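Local coordinates for protein Kinase A (Toxoplasma gondii, PDB 5J3U), which binds cAMP and, as a regulatory chain of protein kinase A, probably holds the catalytic subunit inactive until the nucleotide arrives, at residues G64-S69 with A101-V106; M37-I42 with D110-G115; L91-N96 with L114-F119. One frame throughout, in Å; residues are numbered along the deposited sequence. Where two conformers were deposited one is given.

Contact 1 of 3, residues G64-S69 with A101-V106. With CMP (adenosine-3',5'-cyclic-monophosphate), chain C.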
loop_
_atom_site.group_PDB
_atom_site.type_symbol
_atom_site.label_atom_id
_atom_site.label_comp_id
_atom_site.label_asym_id
_atom_site.label_seq_id
_atom_site.Cartn_x
_atom_site.Cartn_y
_atom_site.Cartn_z
ATOM N N GLY A 64 3.641 18.163 -2.930
ATOM C CA GLY A 64 4.590 18.427 -4.007
ATOM C C GLY A 64 4.837 17.200 -4.851
ATOM O O GLY A 64 4.348 16.101 -4.537
ATOM N N GLU A 65 5.600 17.401 -5.934
ATOM C CA GLU A 65 5.965 16.327 -6.893
ATOM C C GLU A 65 7.459 16.350 -7.143
ATOM O O GLU A 65 8.068 17.440 -7.119
ATOM C CB GLU A 65 5.201 16.499 -8.220
ATOM C CG GLU A 65 3.758 15.984 -8.135
ATOM C CD GLU A 65 3.044 15.882 -9.486
ATOM O OE1 GLU A 65 3.551 16.423 -10.499
ATOM O OE2 GLU A 65 1.971 15.241 -9.530
ATOM N N LEU A 66 8.070 15.171 -7.276
ATOM C CA LEU A 66 9.505 15.079 -7.565
ATOM C C LEU A 66 9.722 14.054 -8.656
ATOM O O LEU A 66 8.933 13.153 -8.803
ATOM C CB LEU A 66 10.337 14.658 -6.370
ATOM C CG LEU A 66 10.165 15.490 -5.099
ATOM C CD1 LEU A 66 9.088 14.867 -4.210
ATOM C CD2 LEU A 66 11.441 15.642 -4.317
ATOM N N ASN A 67 10.791 14.220 -9.436
ATOM C CA ASN A 67 11.170 13.256 -10.463
ATOM C C ASN A 67 12.344 12.493 -9.943
ATOM O O ASN A 67 13.258 13.093 -9.410
ATOM C CB ASN A 67 11.624 13.967 -11.747
ATOM C CG ASN A 67 10.488 14.561 -12.521
ATOM O OD1 ASN A 67 9.322 14.299 -12.269
ATOM N ND2 ASN A 67 10.835 15.359 -13.494
ATOM N N CYS A 68 12.318 11.179 -10.145
ATOM C CA CYS A 68 13.456 10.283 -9.881
ATOM C C CYS A 68 14.035 9.971 -11.265
ATOM O O CYS A 68 13.258 9.633 -12.213
ATOM C CB CYS A 68 12.995 8.983 -9.241
ATOM S SG CYS A 68 12.081 9.255 -7.693
ATOM N N SER A 69 15.356 10.082 -11.395
ATOM C CA SER A 69 16.008 9.859 -12.687
ATOM C C SER A 69 17.318 9.079 -12.565
ATOM O O SER A 69 17.932 9.035 -11.479
ATOM C CB SER A 69 16.263 11.181 -13.379
ATOM O OG SER A 69 17.219 11.879 -12.631
ATOM N N ALA A 101 19.145 6.392 -7.867
ATOM C CA ALA A 101 18.592 7.386 -8.751
ATOM C C ALA A 101 18.809 8.775 -8.094
ATOM O O ALA A 101 19.124 8.873 -6.905
ATOM C CB ALA A 101 17.088 7.143 -8.983
ATOM N N THR A 102 18.642 9.810 -8.897
ATOM C CA THR A 102 18.672 11.188 -8.493
ATOM C C THR A 102 17.212 11.633 -8.342
ATOM O O THR A 102 16.356 11.273 -9.145
ATOM C CB THR A 102 19.419 12.003 -9.594
ATOM O OG1 THR A 102 20.814 11.704 -9.533
ATOM C CG2 THR A 102 19.172 13.478 -9.496
ATOM N N VAL A 103 16.910 12.411 -7.311
ATOM C CA VAL A 103 15.576 12.868 -7.123
ATOM C C VAL A 103 15.582 14.400 -7.123
ATOM O O VAL A 103 16.303 15.002 -6.345
ATOM C CB VAL A 103 14.986 12.337 -5.798
ATOM C CG1 VAL A 103 13.524 12.733 -5.707
ATOM C CG2 VAL A 103 15.131 10.846 -5.693
ATOM N N THR A 104 14.745 14.996 -7.951
ATOM C CA THR A 104 14.678 16.433 -8.091
ATOM C C THR A 104 13.255 16.905 -7.962
ATOM O O THR A 104 12.377 16.367 -8.593
ATOM C CB THR A 104 15.274 16.816 -9.497
ATOM O OG1 THR A 104 16.613 16.341 -9.545
ATOM C CG2 THR A 104 15.333 18.316 -9.682
ATOM N N SER A 105 13.010 17.956 -7.192
ATOM C CA SER A 105 11.640 18.466 -7.091
ATOM C C SER A 105 11.180 19.122 -8.361
ATOM O O SER A 105 11.968 19.833 -9.024
ATOM C CB SER A 105 11.526 19.477 -5.953
ATOM O OG SER A 105 12.497 20.480 -6.062
ATOM N N VAL A 106 9.919 18.888 -8.690
ATOM C CA VAL A 106 9.238 19.518 -9.829
ATOM C C VAL A 106 8.459 20.773 -9.364
ATOM O O VAL A 106 8.371 21.768 -10.087
ATOM C CB VAL A 106 8.299 18.511 -10.521
ATOM C CG1 VAL A 106 7.361 19.212 -11.496
ATOM C CG2 VAL A 106 9.111 17.408 -11.235
HETATM P P CMP C . 17.339 5.434 -3.131
HETATM O O1P CMP C . 18.181 4.554 -4.100
HETATM O O2P CMP C . 17.801 5.440 -1.699
HETATM O "O5'" CMP C . 17.505 6.903 -3.767
HETATM C "C5'" CMP C . 16.945 7.108 -5.066
HETATM C "C4'" CMP C . 15.470 6.779 -5.004
HETATM O "O4'" CMP C . 14.726 6.991 -6.166
HETATM C "C3'" CMP C . 15.235 5.347 -4.612
HETATM O "O3'" CMP C . 15.755 5.149 -3.297
HETATM C "C2'" CMP C . 13.750 5.311 -4.815
HETATM O "O2'" CMP C . 13.059 5.778 -3.672
HETATM C "C1'" CMP C . 13.522 6.251 -5.996
HETATM N N9 CMP C . 13.210 5.529 -7.252
HETATM C C8 CMP C . 12.017 5.635 -7.922
HETATM N N7 CMP C . 12.029 4.815 -9.017
HETATM C C5 CMP C . 13.173 4.172 -9.024
HETATM C C6 CMP C . 13.779 3.155 -9.918
HETATM N N6 CMP C . 13.115 2.696 -11.006
HETATM N N1 CMP C . 14.999 2.732 -9.592
HETATM C C2 CMP C . 15.697 3.141 -8.493
HETATM N N3 CMP C . 15.216 4.083 -7.642
HETATM C C4 CMP C . 13.980 4.626 -7.865
HETATM O O HOH W 1 15.800 13.781 -11.148
#
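Ala101 meets Ser69 beside the bound cyclic AMP. Ala101 CB lies 3.2 Å from Ser69 O, and the same methyl touches O4' of the nucleotide. Thr102 and Ser69 form an antiparallel hydrogen-bonded pair. Ser69 N reaches Thr102 O at 2.7 Å, and Thr102 N bonds back to Ser69 O. The Ser69 hydroxyl sits between its own backbone N and carbonyl carbon (chi1 67°), which puts it next to Thr102 CB. Ser69 OG bonds to Glu76, and Thr102 OG1 to the backbone of Glu51. Val103 and Cys68 form a non-hydrogen-bonded pair, their side chains together on the face that meets the ligand, opposite to Ser69 and Thr102. Val103 CG1, anti to the backbone N (chi1 -174°), packs on Leu66 CB at 3.8 Å. Val103 CG2 lies 4.0 Å from Cys68 SG. Cys68 SG in turn sits 3.6 Å from C8 of the adenine. Thr104 pairs with Asn67 through two nearly straight backbone bonds. A water donates to Ser69 OG at 2.8 Å and to Asn67 O, and also bonds to Thr104 OG1, so it ties the two strands together. Ser105 lies against Leu66, its CA close to Leu66 CG, while its OG bonds to Glu43 O and Thr46 N. Val106 N closes the ladder on Glu65 O, and Val106 CG2 rests on the Asn67 amide, 3.3 Å from OD1. The pair forms the middle of one four-stranded antiparallel sheet of the cyclic nucleotide-binding beta barrel. Strand 47-49 flanks 102-105, strand 75-82 flanks 66-72, and Phe88 of strand 87-88 touches both Leu66 and Val103.

Contact 2 of 3, residues M37-I42 with D110-G115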
loop_
_atom_site.group_PDB
_atom_site.type_symbol
_atom_site.label_atom_id
_atom_site.label_comp_id
_atom_site.label_asym_id
_atom_site.label_seq_id
_atom_site.Cartn_x
_atom_site.Cartn_y
_atom_site.Cartn_z
ATOM N N MET A 37 10.866 11.971 12.936
ATOM C CA MET A 37 10.803 12.634 11.636
ATOM C C MET A 37 10.986 14.156 11.732
ATOM O O MET A 37 10.525 14.790 12.702
ATOM C CB MET A 37 9.500 12.291 10.935
ATOM C CG MET A 37 9.453 10.791 10.690
ATOM S SD MET A 37 8.784 10.222 9.174
ATOM C CE MET A 37 9.961 11.055 8.208
ATOM N N GLN A 38 11.705 14.706 10.760
ATOM C CA GLN A 38 11.928 16.160 10.705
ATOM C C GLN A 38 11.376 16.723 9.434
ATOM O O GLN A 38 11.563 16.134 8.362
ATOM C CB GLN A 38 13.390 16.463 10.814
ATOM C CG GLN A 38 13.959 15.926 12.111
ATOM C CD GLN A 38 15.403 16.330 12.344
ATOM O OE1 GLN A 38 15.966 17.165 11.631
ATOM N NE2 GLN A 38 16.006 15.746 13.362
ATOM N N GLU A 39 10.670 17.845 9.542
ATOM C CA GLU A 39 10.101 18.487 8.374
ATOM C C GLU A 39 11.207 19.030 7.470
ATOM O O GLU A 39 12.252 19.464 7.943
ATOM C CB GLU A 39 9.116 19.618 8.742
ATOM C CG GLU A 39 8.326 20.108 7.528
ATOM C CD GLU A 39 7.266 21.146 7.829
ATOM O OE1 GLU A 39 7.422 21.888 8.808
ATOM O OE2 GLU A 39 6.288 21.225 7.060
ATOM N N LYS A 40 10.984 18.949 6.158
ATOM C CA LYS A 40 11.903 19.541 5.203
ATOM C C LYS A 40 11.109 20.113 4.032
ATOM O O LYS A 40 10.367 19.396 3.345
ATOM C CB LYS A 40 12.932 18.505 4.763
ATOM C CG LYS A 40 14.055 19.087 3.949
ATOM C CD LYS A 40 14.979 17.988 3.456
ATOM C CE LYS A 40 16.267 18.580 2.908
ATOM N NZ LYS A 40 17.236 18.805 4.008
ATOM N N LYS A 41 11.235 21.420 3.843
ATOM C CA LYS A 41 10.585 22.117 2.749
ATOM C C LYS A 41 11.677 22.454 1.755
ATOM O O LYS A 41 12.787 22.808 2.150
ATOM C CB LYS A 41 9.873 23.383 3.248
ATOM C CG LYS A 41 8.734 23.063 4.204
ATOM C CD LYS A 41 7.792 24.235 4.426
ATOM C CE LYS A 41 6.756 23.878 5.474
ATOM N NZ LYS A 41 5.846 25.029 5.747
ATOM N N ILE A 42 11.363 22.275 0.477
ATOM C CA ILE A 42 12.267 22.600 -0.624
ATOM C C ILE A 42 11.527 23.291 -1.716
ATOM O O ILE A 42 10.317 23.126 -1.873
ATOM C CB ILE A 42 12.957 21.360 -1.209
ATOM C CG1 ILE A 42 11.930 20.297 -1.594
ATOM C CG2 ILE A 42 13.978 20.806 -0.229
ATOM C CD1 ILE A 42 12.604 19.077 -2.200
ATOM N N ASP A 110 6.833 19.658 0.508
ATOM C CA ASP A 110 6.806 19.597 1.948
ATOM C C ASP A 110 7.030 18.120 2.241
ATOM O O ASP A 110 6.178 17.289 1.932
ATOM C CB ASP A 110 5.450 20.083 2.449
ATOM C CG ASP A 110 5.449 20.375 3.927
ATOM O OD1 ASP A 110 6.500 20.197 4.560
ATOM O OD2 ASP A 110 4.383 20.778 4.448
ATOM N N LEU A 111 8.213 17.823 2.760
ATOM C CA LEU A 111 8.669 16.455 3.024
ATOM C C LEU A 111 8.885 16.247 4.526
ATOM O O LEU A 111 9.035 17.201 5.293
ATOM C CB LEU A 111 10.047 16.257 2.384
ATOM C CG LEU A 111 10.149 16.659 0.882
ATOM C CD1 LEU A 111 11.562 16.349 0.451
ATOM C CD2 LEU A 111 9.133 15.956 0.000
ATOM N N TRP A 112 8.956 14.979 4.906
ATOM C CA TRP A 112 9.341 14.577 6.229
ATOM C C TRP A 112 10.465 13.606 6.057
ATOM O O TRP A 112 10.384 12.688 5.260
ATOM C CB TRP A 112 8.195 13.919 6.953
ATOM C CG TRP A 112 7.072 14.845 7.161
ATOM C CD1 TRP A 112 5.993 15.039 6.365
ATOM C CD2 TRP A 112 6.958 15.769 8.235
ATOM N NE1 TRP A 112 5.192 16.029 6.880
ATOM C CE2 TRP A 112 5.753 16.475 8.048
ATOM C CE3 TRP A 112 7.746 16.046 9.359
ATOM C CZ2 TRP A 112 5.305 17.433 8.954
ATOM C CZ3 TRP A 112 7.296 16.981 10.242
ATOM C CH2 TRP A 112 6.100 17.688 10.011
ATOM N N GLU A 113 11.504 13.823 6.801
ATOM C CA GLU A 113 12.758 13.096 6.698
ATOM C C GLU A 113 12.947 12.137 7.888
ATOM O O GLU A 113 12.761 12.554 9.029
ATOM C CB GLU A 113 13.887 14.130 6.660
ATOM C CG GLU A 113 15.288 13.531 6.673
ATOM C CD GLU A 113 16.402 14.573 6.621
ATOM O OE1 GLU A 113 16.214 15.619 6.000
ATOM O OE2 GLU A 113 17.465 14.324 7.219
ATOM N N LEU A 114 13.349 10.884 7.630
ATOM C CA LEU A 114 13.636 9.901 8.641
ATOM C C LEU A 114 15.064 9.425 8.518
ATOM O O LEU A 114 15.502 8.939 7.432
ATOM C CB LEU A 114 12.722 8.665 8.476
ATOM C CG LEU A 114 12.886 7.542 9.523
ATOM C CD1 LEU A 114 12.532 7.986 10.939
ATOM C CD2 LEU A 114 12.012 6.357 9.178
ATOM N N GLY A 115 15.800 9.476 9.624
ATOM C CA GLY A 115 17.189 9.013 9.632
ATOM C C GLY A 115 17.368 7.509 9.598
ATOM O O GLY A 115 16.494 6.738 9.995
#
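Gln38 pairs with Glu113, and Lys40 with Leu111, by two backbone hydrogen bonds each, in antiparallel strands whose N-to-C directions over these short segments differ by 137°, the axes coming within 4.5 Å. Glu39 and Trp112 form the non-hydrogen-bonded pair between them. Glu39 CB lies over one face of the indole, toward the rim of the six-membered ring and 3.5 Å from Trp112 CZ3. This is a CH-pi contact. Glu39 CG is anti to the backbone N (chi1 -169°), and the chain runs on extended to the Asp110 carboxylate. In one of the two conformers of Asp110, Glu39 OE2 comes within 2.7 Å of Asp110 OD1. Two acid oxygens this close suggest that one group holds a proton, but the second conformer leaves this doubtful. Lys41 lies alongside Asp110 and points the same way, with Lys41 CE 3.8 Å from Asp110 OD1; its positive charge may ease the crowding of acids. On the opposite face Lys40 NZ makes a long salt bridge of 3.9 Å to Glu113 OE1. Leu111 CB rests on Lys40 O at 3.3 Å. At the end of the pairing, Ile42 CD1 packs on Leu111 CD1 at 3.9 Å. Met37 turns its methyl toward the CB atoms of Trp112 and Leu114, though its exact placing is doubtful. Strand 38-42 is the edge of a four-stranded antiparallel sheet of the beta barrel, and strand 57-61 flanks 109-115 on its other side. Gln62 bonds to Trp112 NE1, and Gln8 and Leu12 of helix 6-18 pack on the Trp112 side. On the other face Leu111 touches Leu48 of strand 47-49 and Val61 of strand 57-61.

Contact 3 of 3, residues L91-N96 with L114-F119. With CMP (adenosine-3',5'-cyclic-monophosphate), chain C.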
loop_
_atom_site.group_PDB
_atom_site.type_symbol
_atom_site.label_atom_id
_atom_site.label_comp_id
_atom_site.label_asym_id
_atom_site.label_seq_id
_atom_site.Cartn_x
_atom_site.Cartn_y
_atom_site.Cartn_z
ATOM N N LEU A 91 15.479 2.812 -0.675
ATOM C CA LEU A 91 16.278 1.692 -1.172
ATOM C C LEU A 91 17.659 1.663 -0.571
ATOM O O LEU A 91 18.120 0.616 -0.169
ATOM C CB LEU A 91 16.348 1.657 -2.718
ATOM C CG LEU A 91 15.031 1.610 -3.453
ATOM C CD1 LEU A 91 15.242 1.633 -4.966
ATOM C CD2 LEU A 91 14.289 0.334 -3.020
ATOM N N ALA A 92 18.329 2.810 -0.471
ATOM C CA ALA A 92 19.662 2.869 0.130
ATOM C C ALA A 92 19.665 2.402 1.581
ATOM O O ALA A 92 20.646 1.830 2.076
ATOM C CB ALA A 92 20.194 4.272 0.035
ATOM N N LEU A 93 18.547 2.635 2.257
ATOM C CA LEU A 93 18.378 2.194 3.658
ATOM C C LEU A 93 17.985 0.706 3.698
ATOM O O LEU A 93 18.483 -0.066 4.528
ATOM C CB LEU A 93 17.328 3.067 4.350
ATOM C CG LEU A 93 17.872 4.359 5.004
ATOM C CD1 LEU A 93 18.724 5.168 4.038
ATOM C CD2 LEU A 93 16.714 5.186 5.610
ATOM N N LEU A 94 17.079 0.293 2.826
ATOM C CA LEU A 94 16.660 -1.143 2.842
ATOM C C LEU A 94 17.794 -2.085 2.475
ATOM O O LEU A 94 17.942 -3.134 3.086
ATOM C CB LEU A 94 15.504 -1.416 1.908
ATOM C CG LEU A 94 14.100 -1.100 2.345
ATOM C CD1 LEU A 94 13.186 -1.229 1.131
ATOM C CD2 LEU A 94 13.640 -2.026 3.480
ATOM N N TYR A 95 18.614 -1.701 1.500
ATOM C CA TYR A 95 19.623 -2.614 0.947
ATOM C C TYR A 95 21.073 -2.214 1.223
ATOM O O TYR A 95 21.979 -2.901 0.772
ATOM C CB TYR A 95 19.352 -2.801 -0.562
ATOM C CG TYR A 95 17.932 -3.258 -0.830
ATOM C CD1 TYR A 95 17.475 -4.498 -0.375
ATOM C CD2 TYR A 95 17.035 -2.445 -1.485
ATOM C CE1 TYR A 95 16.169 -4.908 -0.579
ATOM C CE2 TYR A 95 15.730 -2.849 -1.686
ATOM C CZ TYR A 95 15.312 -4.080 -1.244
ATOM O OH TYR A 95 14.012 -4.434 -1.467
ATOM N N ASN A 96 21.308 -1.125 1.969
ATOM C CA ASN A 96 22.665 -0.672 2.298
ATOM C C ASN A 96 23.526 -0.424 1.046
ATOM O O ASN A 96 24.668 -0.869 0.927
ATOM C CB ASN A 96 23.312 -1.630 3.306
ATOM C CG ASN A 96 22.642 -1.555 4.658
ATOM O OD1 ASN A 96 22.134 -0.506 5.036
ATOM N ND2 ASN A 96 22.624 -2.659 5.381
ATOM N N LEU A 114 13.349 10.884 7.630
ATOM C CA LEU A 114 13.636 9.901 8.641
ATOM C C LEU A 114 15.064 9.425 8.518
ATOM O O LEU A 114 15.502 8.939 7.432
ATOM C CB LEU A 114 12.722 8.665 8.476
ATOM C CG LEU A 114 12.886 7.542 9.523
ATOM C CD1 LEU A 114 12.532 7.986 10.939
ATOM C CD2 LEU A 114 12.012 6.357 9.178
ATOM N N GLY A 115 15.800 9.476 9.624
ATOM C CA GLY A 115 17.189 9.013 9.632
ATOM C C GLY A 115 17.368 7.509 9.598
ATOM O O GLY A 115 16.494 6.738 9.995
ATOM N N ARG A 116 18.497 7.102 9.043
ATOM C CA ARG A 116 18.855 5.701 8.904
ATOM C C ARG A 116 18.841 4.943 10.240
ATOM O O ARG A 116 18.408 3.782 10.289
ATOM C CB ARG A 116 20.239 5.578 8.250
ATOM C CG ARG A 116 20.783 4.170 8.218
ATOM C CD ARG A 116 22.184 4.122 7.651
ATOM N NE ARG A 116 22.210 4.278 6.202
ATOM C CZ ARG A 116 22.018 3.304 5.302
ATOM N NH1 ARG A 116 21.708 2.063 5.680
ATOM N NH2 ARG A 116 22.123 3.580 3.988
ATOM N N ASP A 117 19.332 5.574 11.316
ATOM C CA ASP A 117 19.393 4.869 12.591
ATOM C C ASP A 117 17.988 4.520 13.111
ATOM O O ASP A 117 17.730 3.382 13.550
ATOM C CB ASP A 117 20.218 5.623 13.647
ATOM C CG ASP A 117 21.739 5.616 13.340
ATOM O OD1 ASP A 117 22.245 4.748 12.573
ATOM O OD2 ASP A 117 22.428 6.496 13.899
ATOM N N THR A 118 17.071 5.456 13.008
ATOM C CA THR A 118 15.696 5.212 13.482
ATOM C C THR A 118 15.014 4.191 12.562
ATOM O O THR A 118 14.349 3.288 13.030
ATOM C CB THR A 118 14.892 6.514 13.591
ATOM O OG1 THR A 118 15.591 7.390 14.495
ATOM C CG2 THR A 118 13.468 6.258 14.114
ATOM N N PHE A 119 15.213 4.355 11.270
ATOM C CA PHE A 119 14.711 3.361 10.326
ATOM C C PHE A 119 15.208 1.940 10.648
ATOM O O PHE A 119 14.415 0.977 10.714
ATOM C CB PHE A 119 15.060 3.764 8.912
ATOM C CG PHE A 119 14.579 2.784 7.897
ATOM C CD1 PHE A 119 13.244 2.803 7.486
ATOM C CD2 PHE A 119 15.440 1.845 7.373
ATOM C CE1 PHE A 119 12.783 1.897 6.519
ATOM C CE2 PHE A 119 14.978 0.914 6.426
ATOM C CZ PHE A 119 13.668 0.962 6.013
HETATM P P CMP C . 17.339 5.434 -3.131
HETATM O O1P CMP C . 18.181 4.554 -4.100
HETATM O O2P CMP C . 17.801 5.440 -1.699
HETATM O "O5'" CMP C . 17.505 6.903 -3.767
HETATM C "C5'" CMP C . 16.945 7.108 -5.066
HETATM C "C4'" CMP C . 15.470 6.779 -5.004
HETATM O "O4'" CMP C . 14.726 6.991 -6.166
HETATM C "C3'" CMP C . 15.235 5.347 -4.612
HETATM O "O3'" CMP C . 15.755 5.149 -3.297
HETATM C "C2'" CMP C . 13.750 5.311 -4.815
HETATM O "O2'" CMP C . 13.059 5.778 -3.672
HETATM C "C1'" CMP C . 13.522 6.251 -5.996
HETATM N N9 CMP C . 13.210 5.529 -7.252
HETATM C C8 CMP C . 12.017 5.635 -7.922
HETATM N N7 CMP C . 12.029 4.815 -9.017
HETATM C C5 CMP C . 13.173 4.172 -9.024
HETATM C C6 CMP C . 13.779 3.155 -9.918
HETATM N N6 CMP C . 13.115 2.696 -11.006
HETATM N N1 CMP C . 14.999 2.732 -9.592
HETATM C C2 CMP C . 15.697 3.141 -8.493
HETATM N N3 CMP C . 15.216 4.083 -7.642
HETATM C C4 CMP C . 13.980 4.626 -7.865
#
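Leu93 packs against Phe119, joining the short helix of the phosphate-binding cassette, 91-95, to the start of helix 116-138. Leu93 CB lies 3.8 Å from Phe119 CD2, and its CD2 reaches CG of the same ring. Leu94 CD2 meets the ring at its edge, in plane, 3.9 Å from Phe119 CZ. Phe119 CB points toward helix 91-95, and CG is anti to the backbone N (chi1 180°). Arg116 adds the polar part. Leu93 CD1 sits over one face of its guanidinium, 3.8 Å from Arg116 NH2. Arg116 NH2 donates to Ala92 O at 3.0 Å, from well above the carbonyl plane. Arg116 NH1 also makes a weak bond to Asn96 OD1 in one of the two conformers of Asn96. Further out, Glu56 forms a salt bridge with Arg116 NE, and Gly55 O takes a second bond from NH2. These partners hold the guanidinium in place. Lys124 of helix 116-138 bonds to the carbonyls of Leu93 and Leu94, and Leu58 lies against Leu93 and Phe119. In related cyclic nucleotide-binding domains this join between cassette and helix helps pass on nucleotide binding, and the packing here is consistent with that. Ala92 links both sides: its O accepts from Arg116, and Ala92 N donates to O2P of cyclic AMP at 3.0 Å.

All three contacts belong to the first cyclic nucleotide-binding domain, and each is partly buried. Contacts 1 and 2 are antiparallel strand pairs in different sheets of the barrel. They touch where Ile42 CD1 packs on Ser105 CB. Contact 1 lies in the middle of its sheet and meets the nucleotide. Contact 2 includes an edge strand, and the side chain of Leu111, on the inner strand, is about 11 Å from the bound CMP. Its chemistry is accordingly richer in charged side chains. Contact 3 joins two helices, with side chains in place of a strand ladder. It shares Leu114 and Gly115 with contact 2. Contacts 1 and 3 do not touch, yet contact 1 meets base and sugar while contact 3 gives the phosphate a backbone hydrogen bond, with Leu91 also against sugar and base.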